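Local coordinates for protein peptidase, M20/M25/M40 family (Staphylococcus aureus, PDB 4EWT) that binds two manganese ions and probably hydrolyses amide bonds of N-acylated substrates as an M20-family amidohydrolase, at residues Glu7-Lys12 / Ile375-Val380. Numbering follows the deposited sequence.
Sequences ETLKSK and ISAEAV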
ATOM      1  N   GLU A   7      21.622   3.404 -58.629  1.00 51.31           N
ATOM      2  CA  GLU A   7      22.941   3.936 -58.926  1.00 52.25           C
ATOM      3  C   GLU A   7      23.037   5.440 -58.811  1.00 49.60           C
ATOM      4  O   GLU A   7      24.054   5.957 -58.440  1.00 49.75           O
ATOM      5  CB  GLU A   7      23.530   3.422 -60.244  1.00 55.08           C
ATOM      6  CG  GLU A   7      22.646   2.560 -61.045  1.00 58.44           C
ATOM      7  CD  GLU A   7      23.351   1.338 -61.610  1.00 64.75           C
ATOM      8  OE1 GLU A   7      23.083   0.235 -61.105  1.00 67.28           O
ATOM      9  OE2 GLU A   7      24.164   1.464 -62.559  1.00 66.29           O
ATOM     10  N   THR A   8      21.971   6.140 -59.114  1.00 47.39           N
ATOM     11  CA  THR A   8      21.954   7.582 -58.847  1.00 45.45           C
ATOM     12  C   THR A   8      22.099   7.860 -57.353  1.00 44.27           C
ATOM     13  O   THR A   8      22.841   8.757 -56.953  1.00 43.87           O
ATOM     14  CB  THR A   8      20.665   8.270 -59.333  1.00 43.81           C
ATOM     15  OG1 THR A   8      20.379   7.870 -60.674  1.00 46.50           O
ATOM     16  CG2 THR A   8      20.824   9.780 -59.295  1.00 41.94           C
ATOM     17  N   LEU A   9      21.386   7.089 -56.533  1.00 43.98           N
ATOM     18  CA  LEU A   9      21.446   7.262 -55.088  1.00 43.29           C
ATOM     19  C   LEU A   9      22.816   6.886 -54.538  1.00 45.24           C
ATOM     20  O   LEU A   9      23.394   7.630 -53.739  1.00 45.04           O
ATOM     21  CB  LEU A   9      20.328   6.476 -54.390  1.00 42.71           C
ATOM     22  CG  LEU A   9      18.914   7.050 -54.556  1.00 41.10           C
ATOM     23  CD1 LEU A   9      17.906   6.188 -53.837  1.00 42.22           C
ATOM     24  CD2 LEU A   9      18.815   8.492 -54.054  1.00 39.61           C
ATOM     25  N   LYS A  10      23.346   5.768 -54.977  1.00 47.58           N
ATOM     26  CA  LYS A  10      24.682   5.403 -54.576  1.00 50.17           C
ATOM     27  C   LYS A  10      25.687   6.470 -54.906  1.00 50.44           C
ATOM     28  O   LYS A  10      26.554   6.722 -54.136  1.00 51.46           O
ATOM     29  CB  LYS A  10      25.109   4.095 -55.197  1.00 53.21           C
ATOM     30  CG  LYS A  10      24.302   2.953 -54.750  1.00 53.95           C
ATOM     31  CD  LYS A  10      24.449   1.785 -55.639  1.00 58.18           C
ATOM     32  CE  LYS A  10      24.780   0.567 -54.840  1.00 60.97           C
ATOM     33  NZ  LYS A  10      24.956  -0.654 -55.616  1.00 64.98           N
ATOM     34  N   SER A  11      25.551   7.105 -56.055  1.00 49.85           N
ATOM     35  CA  SER A  11      26.492   8.144 -56.499  1.00 50.30           C
ATOM     36  C   SER A  11      26.374   9.456 -55.716  1.00 48.55           C
ATOM     37  O   SER A  11      27.270  10.302 -55.770  1.00 49.21           O
ATOM     38  CB  SER A  11      26.351   8.404 -58.008  1.00 50.63           C
ATOM     39  OG  SER A  11      25.217   9.209 -58.294  1.00 48.12           O
ATOM     40  N   LYS A  12      25.271   9.616 -54.987  1.00 46.37           N
ATOM     41  CA  LYS A  12      25.051  10.813 -54.181  1.00 44.92           C
ATOM     42  C   LYS A  12      25.189  10.535 -52.684  1.00 44.81           C
ATOM     43  O   LYS A  12      24.774  11.360 -51.859  1.00 43.73           O
ATOM     44  CB  LYS A  12      23.669  11.405 -54.471  1.00 42.87           C
ATOM     45  CG  LYS A  12      23.500  12.015 -55.854  1.00 43.54           C
ATOM     46  CD  LYS A  12      22.040  12.364 -56.103  1.00 42.56           C
ATOM     47  CE  LYS A  12      21.832  12.950 -57.486  1.00 43.75           C
ATOM     48  NZ  LYS A  12      20.403  13.344 -57.696  1.00 42.67           N
ATOM     49  N   ILE A 375      20.537   3.473 -47.375  1.00 40.55           N
ATOM     50  CA  ILE A 375      19.525   2.425 -47.241  1.00 40.12           C
ATOM     51  C   ILE A 375      18.113   3.006 -47.140  1.00 37.68           C
ATOM     52  O   ILE A 375      17.177   2.466 -47.725  1.00 37.91           O
ATOM     53  CB  ILE A 375      19.817   1.499 -46.033  1.00 41.27           C
ATOM     54  CG1 ILE A 375      21.092   0.685 -46.281  1.00 44.09           C
ATOM     55  CG2 ILE A 375      18.639   0.560 -45.752  1.00 39.82           C
ATOM     56  CD1 ILE A 375      21.581  -0.090 -45.044  1.00 45.01           C
ATOM     57  N   SER A 376      17.969   4.111 -46.410  1.00 35.93           N
ATOM     58  CA  SER A 376      16.683   4.795 -46.281  1.00 33.80           C
ATOM     59  C   SER A 376      16.198   5.341 -47.627  1.00 33.11           C
ATOM     60  O   SER A 376      15.042   5.136 -48.012  1.00 32.46           O
ATOM     61  CB  SER A 376      16.779   5.919 -45.249  1.00 32.49           C
ATOM     62  OG  SER A 376      17.068   5.386 -43.969  1.00 34.08           O
ATOM     63  N   ALA A 377      17.089   6.020 -48.343  1.00 33.45           N
ATOM     64  CA  ALA A 377      16.759   6.565 -49.658  1.00 33.13           C
ATOM     65  C   ALA A 377      16.383   5.467 -50.651  1.00 34.17           C
ATOM     66  O   ALA A 377      15.375   5.581 -51.348  1.00 33.36           O
ATOM     67  CB  ALA A 377      17.906   7.420 -50.191  1.00 33.91           C
ATOM     68  N   GLU A 378      17.184   4.401 -50.691  1.00 36.12           N
ATOM     69  CA  GLU A 378      16.931   3.263 -51.585  1.00 38.14           C
ATOM     70  C   GLU A 378      15.579   2.621 -51.297  1.00 37.58           C
ATOM     71  O   GLU A 378      14.810   2.344 -52.221  1.00 38.80           O
ATOM     72  CB  GLU A 378      18.050   2.218 -51.484  1.00 40.58           C
ATOM     73  CG  GLU A 378      19.328   2.570 -52.253  1.00 43.03           C
ATOM     74  CD  GLU A 378      20.482   1.613 -51.959  1.00 47.05           C
ATOM     75  OE1 GLU A 378      20.323   0.710 -51.108  1.00 48.18           O
ATOM     76  OE2 GLU A 378      21.558   1.767 -52.574  1.00 48.69           O
ATOM     77  N   ALA A 379      15.301   2.398 -50.018  1.00 36.19           N
ATOM     78  CA  ALA A 379      14.039   1.816 -49.573  1.00 35.56           C
ATOM     79  C   ALA A 379      12.833   2.677 -49.939  1.00 33.80           C
ATOM     80  O   ALA A 379      11.898   2.200 -50.575  1.00 35.16           O
ATOM     81  CB  ALA A 379      14.077   1.576 -48.077  1.00 34.48           C
ATOM     82  N   VAL A 380      12.865   3.948 -49.545  1.00 31.47           N
ATOM     83  CA  VAL A 380      11.755   4.863 -49.811  1.00 29.96           C
ATOM     84  C   VAL A 380      11.592   5.100 -51.314  1.00 31.20           C
ATOM     85  O   VAL A 380      10.478   5.024 -51.842  1.00 31.96           O
ATOM     86  CB  VAL A 380      11.899   6.192 -49.004  1.00 28.36           C
ATOM     87  CG1 VAL A 380      10.795   7.171 -49.338  1.00 26.32           C
ATOM     88  CG2 VAL A 380      11.882   5.901 -47.508  1.00 26.97           C
TER
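Leu9 reaches across from helix 2-11 and sets one methyl against the backbone of helix 372-386 between Ala377 and Glu378. Leu9 CD1 lies 3.6 Å from Ala377 O and 3.7 Å from Glu378 N, so the branch rests on the peptide group joining the two residues. Leu9 CD1 also meets Ala377 CB at 3.8 Å, while the other branch, Leu9 CD2, passes this methyl of Ala377 more loosely at 4.1 Å. With CG anti to its carbonyl carbon (chi1 -72°), a chi2 of 180° carries CD1 straight out onto the Ala377-Glu378 peptide, while CD2 turns off at the fork; Leu9 thus presents both methyls to the small alanine. Glu378 skirts the leucine with its CG, and its chain, extended beyond CG, brings the carboxylate alongside Lys10. There Glu378 OE2 lies 3.7 Å from Lys10 CG, touching the aliphatic part of the lysine and not its ammonium group. Lys10 bends at chi3 (129°), and Lys10 NZ remains 5.2 Å from Glu378 OE2; the opposite charges probably attract weakly without forming a salt bridge.

Met16 of helix 13-25 touches both Leu9 and Ala377, and Thr118 of helix 105-120 also packs on Leu9. Phe321, from a loop, packs on Glu378. Lys12, at the N-cap position of the following helix, is anchored through NZ by salt bridges to Glu117 and Glu121, tying the end of helix 2-11 to the C-terminal end of helix 105-120. The segment axes approach to 9.9 Å. This is near-antiparallel helix-helix packing (160°), a leucine against an alanine and its peptide: helix 2-11 packs on helix 372-386, whose Ser376 and Val380 touch Val163 of strand 159-166 in the mixed sheet of the metal-binding alpha/beta domain of the M20 peptidase fold.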